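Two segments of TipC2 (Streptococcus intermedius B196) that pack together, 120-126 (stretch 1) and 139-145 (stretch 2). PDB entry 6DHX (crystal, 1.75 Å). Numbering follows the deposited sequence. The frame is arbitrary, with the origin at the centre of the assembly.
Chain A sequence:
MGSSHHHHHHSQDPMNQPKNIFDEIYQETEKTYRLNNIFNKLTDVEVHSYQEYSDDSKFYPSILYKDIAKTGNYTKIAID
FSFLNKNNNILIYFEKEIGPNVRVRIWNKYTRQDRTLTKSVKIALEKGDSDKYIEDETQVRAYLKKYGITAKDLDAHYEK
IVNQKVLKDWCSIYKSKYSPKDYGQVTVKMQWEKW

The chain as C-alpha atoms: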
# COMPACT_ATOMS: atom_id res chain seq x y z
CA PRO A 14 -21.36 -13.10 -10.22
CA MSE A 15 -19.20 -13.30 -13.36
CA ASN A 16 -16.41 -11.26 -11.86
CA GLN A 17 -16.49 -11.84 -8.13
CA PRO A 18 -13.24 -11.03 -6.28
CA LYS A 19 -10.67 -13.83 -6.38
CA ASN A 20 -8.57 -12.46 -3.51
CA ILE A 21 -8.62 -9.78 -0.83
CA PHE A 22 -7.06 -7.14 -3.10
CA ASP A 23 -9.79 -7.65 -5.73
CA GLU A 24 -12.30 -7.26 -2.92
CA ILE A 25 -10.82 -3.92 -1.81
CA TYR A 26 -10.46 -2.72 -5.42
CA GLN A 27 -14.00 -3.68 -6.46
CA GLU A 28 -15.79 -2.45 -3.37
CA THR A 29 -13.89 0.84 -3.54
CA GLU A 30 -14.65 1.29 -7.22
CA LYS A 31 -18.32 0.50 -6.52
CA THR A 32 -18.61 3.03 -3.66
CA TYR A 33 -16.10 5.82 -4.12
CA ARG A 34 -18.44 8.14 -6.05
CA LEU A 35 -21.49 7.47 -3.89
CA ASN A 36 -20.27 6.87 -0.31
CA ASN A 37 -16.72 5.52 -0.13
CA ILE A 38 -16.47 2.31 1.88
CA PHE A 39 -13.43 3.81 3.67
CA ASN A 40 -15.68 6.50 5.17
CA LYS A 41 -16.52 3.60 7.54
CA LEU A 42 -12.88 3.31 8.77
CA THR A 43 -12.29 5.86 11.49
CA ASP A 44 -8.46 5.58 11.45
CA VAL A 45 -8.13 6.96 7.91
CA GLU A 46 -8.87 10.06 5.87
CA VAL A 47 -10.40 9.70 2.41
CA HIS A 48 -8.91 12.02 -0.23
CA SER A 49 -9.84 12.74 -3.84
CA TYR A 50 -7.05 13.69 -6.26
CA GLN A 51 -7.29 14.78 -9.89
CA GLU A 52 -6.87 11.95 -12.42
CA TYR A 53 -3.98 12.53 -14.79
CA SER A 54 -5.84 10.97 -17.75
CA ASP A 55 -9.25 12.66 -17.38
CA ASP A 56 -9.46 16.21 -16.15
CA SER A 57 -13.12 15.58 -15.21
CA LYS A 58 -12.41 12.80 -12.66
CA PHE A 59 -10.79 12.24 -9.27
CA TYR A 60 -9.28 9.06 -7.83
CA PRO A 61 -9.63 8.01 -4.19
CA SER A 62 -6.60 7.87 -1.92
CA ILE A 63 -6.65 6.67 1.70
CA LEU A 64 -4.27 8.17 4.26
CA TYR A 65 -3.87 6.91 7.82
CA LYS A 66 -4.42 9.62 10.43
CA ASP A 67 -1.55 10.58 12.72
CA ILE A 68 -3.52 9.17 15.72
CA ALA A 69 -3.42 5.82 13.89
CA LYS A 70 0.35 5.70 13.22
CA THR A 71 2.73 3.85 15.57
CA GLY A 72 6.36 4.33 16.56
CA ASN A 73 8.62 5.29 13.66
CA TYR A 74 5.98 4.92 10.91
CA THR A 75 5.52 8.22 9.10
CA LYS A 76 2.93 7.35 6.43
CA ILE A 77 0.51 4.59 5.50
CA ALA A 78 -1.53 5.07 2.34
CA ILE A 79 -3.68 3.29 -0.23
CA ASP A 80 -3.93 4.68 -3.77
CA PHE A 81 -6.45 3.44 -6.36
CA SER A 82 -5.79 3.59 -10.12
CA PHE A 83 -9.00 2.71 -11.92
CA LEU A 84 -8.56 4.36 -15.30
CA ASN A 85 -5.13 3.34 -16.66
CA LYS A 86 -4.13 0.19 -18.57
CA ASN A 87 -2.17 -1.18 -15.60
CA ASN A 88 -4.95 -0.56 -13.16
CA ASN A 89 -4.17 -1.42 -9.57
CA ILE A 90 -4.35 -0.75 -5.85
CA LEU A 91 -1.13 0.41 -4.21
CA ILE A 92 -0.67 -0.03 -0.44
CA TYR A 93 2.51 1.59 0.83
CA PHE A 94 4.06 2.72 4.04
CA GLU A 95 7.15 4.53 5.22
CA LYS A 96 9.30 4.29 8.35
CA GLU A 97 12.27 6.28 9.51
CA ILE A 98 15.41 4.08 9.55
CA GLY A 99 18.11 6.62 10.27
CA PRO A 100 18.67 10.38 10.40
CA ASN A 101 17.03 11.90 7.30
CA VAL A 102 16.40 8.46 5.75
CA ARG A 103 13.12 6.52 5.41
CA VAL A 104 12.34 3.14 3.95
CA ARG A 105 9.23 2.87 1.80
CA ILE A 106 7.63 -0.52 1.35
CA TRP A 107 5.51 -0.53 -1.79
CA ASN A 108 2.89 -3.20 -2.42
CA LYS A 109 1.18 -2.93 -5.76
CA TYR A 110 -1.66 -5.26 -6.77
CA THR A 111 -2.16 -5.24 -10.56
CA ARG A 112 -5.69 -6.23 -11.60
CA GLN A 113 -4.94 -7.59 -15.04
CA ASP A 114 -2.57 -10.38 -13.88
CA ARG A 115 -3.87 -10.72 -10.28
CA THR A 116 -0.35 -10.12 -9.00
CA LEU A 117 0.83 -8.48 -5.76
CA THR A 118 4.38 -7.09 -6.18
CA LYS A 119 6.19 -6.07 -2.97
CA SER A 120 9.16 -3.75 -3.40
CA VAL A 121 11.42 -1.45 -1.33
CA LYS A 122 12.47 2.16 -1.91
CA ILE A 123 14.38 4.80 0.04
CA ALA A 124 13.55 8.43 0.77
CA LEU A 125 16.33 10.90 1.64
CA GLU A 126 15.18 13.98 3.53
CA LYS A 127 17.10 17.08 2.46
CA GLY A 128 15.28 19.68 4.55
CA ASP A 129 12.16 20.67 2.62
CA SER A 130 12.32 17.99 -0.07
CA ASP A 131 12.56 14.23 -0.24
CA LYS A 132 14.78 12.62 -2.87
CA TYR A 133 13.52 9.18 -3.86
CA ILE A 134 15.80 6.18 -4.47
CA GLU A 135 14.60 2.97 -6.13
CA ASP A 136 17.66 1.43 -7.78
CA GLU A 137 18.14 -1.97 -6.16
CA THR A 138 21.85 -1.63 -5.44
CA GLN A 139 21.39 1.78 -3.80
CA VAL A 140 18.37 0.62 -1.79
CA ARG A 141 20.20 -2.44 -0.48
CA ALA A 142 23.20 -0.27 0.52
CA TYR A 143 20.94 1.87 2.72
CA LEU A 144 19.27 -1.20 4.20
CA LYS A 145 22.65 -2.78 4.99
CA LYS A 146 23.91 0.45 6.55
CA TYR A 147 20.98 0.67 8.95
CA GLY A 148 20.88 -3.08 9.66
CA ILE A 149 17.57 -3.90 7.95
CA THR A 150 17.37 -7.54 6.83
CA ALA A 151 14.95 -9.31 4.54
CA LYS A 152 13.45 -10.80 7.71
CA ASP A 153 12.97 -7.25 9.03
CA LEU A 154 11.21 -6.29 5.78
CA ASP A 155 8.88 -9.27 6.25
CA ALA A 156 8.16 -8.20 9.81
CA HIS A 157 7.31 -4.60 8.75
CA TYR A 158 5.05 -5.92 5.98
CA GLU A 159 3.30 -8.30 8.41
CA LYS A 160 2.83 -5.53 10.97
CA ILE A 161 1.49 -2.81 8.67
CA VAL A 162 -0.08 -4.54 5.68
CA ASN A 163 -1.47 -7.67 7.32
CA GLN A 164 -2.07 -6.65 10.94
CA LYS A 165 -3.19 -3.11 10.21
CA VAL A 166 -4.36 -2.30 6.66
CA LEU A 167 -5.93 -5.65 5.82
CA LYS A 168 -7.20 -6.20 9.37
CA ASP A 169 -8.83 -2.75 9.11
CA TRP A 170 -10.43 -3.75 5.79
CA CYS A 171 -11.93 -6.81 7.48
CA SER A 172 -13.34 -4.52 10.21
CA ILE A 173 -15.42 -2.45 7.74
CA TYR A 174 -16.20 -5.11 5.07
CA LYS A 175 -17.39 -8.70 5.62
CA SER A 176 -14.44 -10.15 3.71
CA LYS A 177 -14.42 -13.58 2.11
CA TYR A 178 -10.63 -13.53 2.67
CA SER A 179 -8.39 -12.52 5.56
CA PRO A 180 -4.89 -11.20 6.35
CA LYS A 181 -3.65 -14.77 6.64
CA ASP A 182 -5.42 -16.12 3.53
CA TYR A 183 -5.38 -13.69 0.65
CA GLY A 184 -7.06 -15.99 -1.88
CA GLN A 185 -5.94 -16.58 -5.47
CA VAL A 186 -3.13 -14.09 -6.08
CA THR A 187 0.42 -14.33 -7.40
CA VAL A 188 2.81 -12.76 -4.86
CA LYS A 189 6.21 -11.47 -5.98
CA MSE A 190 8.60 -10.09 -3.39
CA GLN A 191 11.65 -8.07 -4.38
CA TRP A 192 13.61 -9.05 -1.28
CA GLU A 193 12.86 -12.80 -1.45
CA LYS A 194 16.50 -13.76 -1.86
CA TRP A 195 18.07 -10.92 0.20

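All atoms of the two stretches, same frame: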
# COMPACT_ATOMS: atom_id res chain seq x y z
N SER A 120 7.85 -4.29 -3.07
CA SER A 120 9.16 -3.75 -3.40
C SER A 120 9.56 -2.73 -2.33
O SER A 120 8.76 -2.36 -1.44
CB SER A 120 9.14 -3.17 -4.83
OG SER A 120 8.41 -1.98 -4.86
N VAL A 121 10.83 -2.31 -2.36
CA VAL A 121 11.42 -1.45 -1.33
C VAL A 121 12.10 -0.27 -2.00
O VAL A 121 12.88 -0.44 -2.95
CB VAL A 121 12.48 -2.19 -0.49
CG1 VAL A 121 12.77 -1.38 0.69
CG2 VAL A 121 12.03 -3.52 -0.08
N LYS A 122 11.86 0.92 -1.45
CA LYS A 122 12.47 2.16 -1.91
C LYS A 122 13.01 2.91 -0.70
O LYS A 122 12.73 2.58 0.46
CB LYS A 122 11.43 3.02 -2.66
CG LYS A 122 10.79 2.37 -3.90
CD LYS A 122 9.72 3.32 -4.48
CE LYS A 122 8.87 2.67 -5.59
NZ LYS A 122 9.27 1.29 -5.85
N ILE A 123 13.79 3.95 -0.98
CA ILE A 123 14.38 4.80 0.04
C ILE A 123 13.96 6.24 -0.23
O ILE A 123 13.83 6.65 -1.38
CB ILE A 123 15.93 4.67 0.03
CG1 ILE A 123 16.34 3.25 0.46
CG2 ILE A 123 16.55 5.72 0.87
CD1 ILE A 123 16.10 2.97 1.98
N ALA A 124 13.71 6.99 0.84
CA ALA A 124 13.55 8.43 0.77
C ALA A 124 14.64 9.11 1.58
O ALA A 124 14.86 8.75 2.75
CB ALA A 124 12.16 8.87 1.29
N LEU A 125 15.34 10.07 0.97
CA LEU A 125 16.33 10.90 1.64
C LEU A 125 15.73 12.26 1.91
O LEU A 125 15.23 12.91 0.99
CB LEU A 125 17.58 11.07 0.79
CG LEU A 125 18.32 9.80 0.41
CD1 LEU A 125 19.64 10.19 -0.29
CD2 LEU A 125 18.57 8.96 1.64
N GLU A 126 15.77 12.69 3.17
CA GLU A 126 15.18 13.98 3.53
C GLU A 126 16.27 15.03 3.50
O GLU A 126 17.22 14.97 4.29
CB GLU A 126 14.55 13.92 4.91
CG GLU A 126 13.51 12.86 5.05
CD GLU A 126 13.17 12.64 6.51
OE1 GLU A 126 13.80 13.30 7.36
OE2 GLU A 126 12.27 11.82 6.80
N GLN A 139 21.38 0.66 -4.75
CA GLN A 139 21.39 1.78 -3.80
C GLN A 139 20.49 1.47 -2.61
O GLN A 139 20.88 1.68 -1.46
CB GLN A 139 20.92 3.06 -4.52
CG GLN A 139 21.99 3.68 -5.46
CD GLN A 139 22.83 4.72 -4.75
OE1 GLN A 139 22.30 5.52 -3.96
NE2 GLN A 139 24.14 4.72 -5.00
N VAL A 140 19.29 0.93 -2.88
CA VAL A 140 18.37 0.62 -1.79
C VAL A 140 19.02 -0.36 -0.82
O VAL A 140 19.02 -0.15 0.40
CB VAL A 140 17.05 0.06 -2.33
CG1 VAL A 140 16.17 -0.50 -1.14
CG2 VAL A 140 16.25 1.16 -3.07
N ARG A 141 19.58 -1.46 -1.36
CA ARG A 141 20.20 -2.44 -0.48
C ARG A 141 21.38 -1.85 0.31
O ARG A 141 21.60 -2.25 1.46
CB ARG A 141 20.65 -3.67 -1.27
CG ARG A 141 19.44 -4.45 -1.83
CD ARG A 141 19.89 -5.69 -2.61
NE ARG A 141 20.38 -6.75 -1.74
CZ ARG A 141 20.76 -7.96 -2.16
NH1 ARG A 141 20.71 -8.28 -3.46
NH2 ARG A 141 21.15 -8.88 -1.28
N ALA A 142 22.12 -0.89 -0.26
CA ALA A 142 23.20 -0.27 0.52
C ALA A 142 22.65 0.48 1.74
O ALA A 142 23.25 0.42 2.83
CB ALA A 142 24.03 0.68 -0.36
N TYR A 143 21.54 1.21 1.58
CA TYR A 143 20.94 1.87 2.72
C TYR A 143 20.45 0.86 3.73
O TYR A 143 20.60 1.06 4.95
CB TYR A 143 19.78 2.78 2.29
CG TYR A 143 20.23 4.07 1.69
CD1 TYR A 143 20.61 5.14 2.50
CD2 TYR A 143 20.31 4.21 0.30
CE1 TYR A 143 21.07 6.33 1.94
CE2 TYR A 143 20.77 5.37 -0.27
CZ TYR A 143 21.13 6.43 0.54
OH TYR A 143 21.56 7.59 -0.05
N LEU A 144 19.79 -0.21 3.26
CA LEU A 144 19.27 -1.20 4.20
C LEU A 144 20.40 -1.82 5.00
O LEU A 144 20.32 -1.94 6.23
CB LEU A 144 18.47 -2.28 3.47
CG LEU A 144 17.25 -1.75 2.72
CD1 LEU A 144 16.57 -2.92 2.02
CD2 LEU A 144 16.23 -1.09 3.69
N LYS A 145 21.48 -2.21 4.30
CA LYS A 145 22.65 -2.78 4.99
C LYS A 145 23.25 -1.80 5.99
O LYS A 145 23.63 -2.19 7.10
CB LYS A 145 23.70 -3.21 3.96
CG LYS A 145 24.97 -3.83 4.59
CD LYS A 145 26.01 -4.07 3.48
CE LYS A 145 27.35 -4.57 4.03
NZ LYS A 145 28.42 -4.35 3.01

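Strand 120-126 and helix 139-145 pack through apolar side chains. No hydrogen bond links them. The helix crosses the strand at 74°, and the two axes approach to 8.0 Å. Together the stretches bury 329 Å².

The strand alternates. Val121, Ile123 and Leu125 point their CA-to-CB bonds toward the helix, while Lys122 points away. The helix answers with Val140 and Tyr143, both toward the strand, and with Leu144, whose CB leaves sideways but whose end comes nearer.

Ile123 is the central bump and has the largest covered area. Its side chain enters the hollow between Val140, Tyr143 and Leu144. Ile123 CG1 lies 4.0 Å from Val140 CA, so it reaches the helix backbone itself. Ile123 CD1 sits 3.7 Å from Tyr143 CB and 4.4 Å from Leu144 CD2. Its other branch covers the Tyr143 ring: Ile123 CG2 is 4.2 Å from the ring centroid and 14° off the normal, a CH-pi contact over one face. A branched side chain suits this place because it can fill the hollow and cover the ring at once.

Val140 fits between Val121 and Ile123. Val140 CG1 is 4.0 Å from Val121 CG1 and 4.1 Å from Ile123 CG1. Val140 CG2 lies 3.7 Å from Val121 O, packed against the strand backbone. Helix and strand come closest in CA terms here: Ile123 CA and Val140 CA are 6.1 Å apart. Val121 CG1 also meets Leu144 CD1 at 4.3 Å.

Leu125 extends the packing to the far end of the tyrosine. Leu125 CD2 is 3.6 Å from Tyr143 CE1, and Leu125 CD1 is 3.2 Å from Tyr143 OH. Tyr143 is long enough to reach this leucine and remains partly exposed, as does Leu125. Val121, Ile123, Val140 and Leu144 are buried.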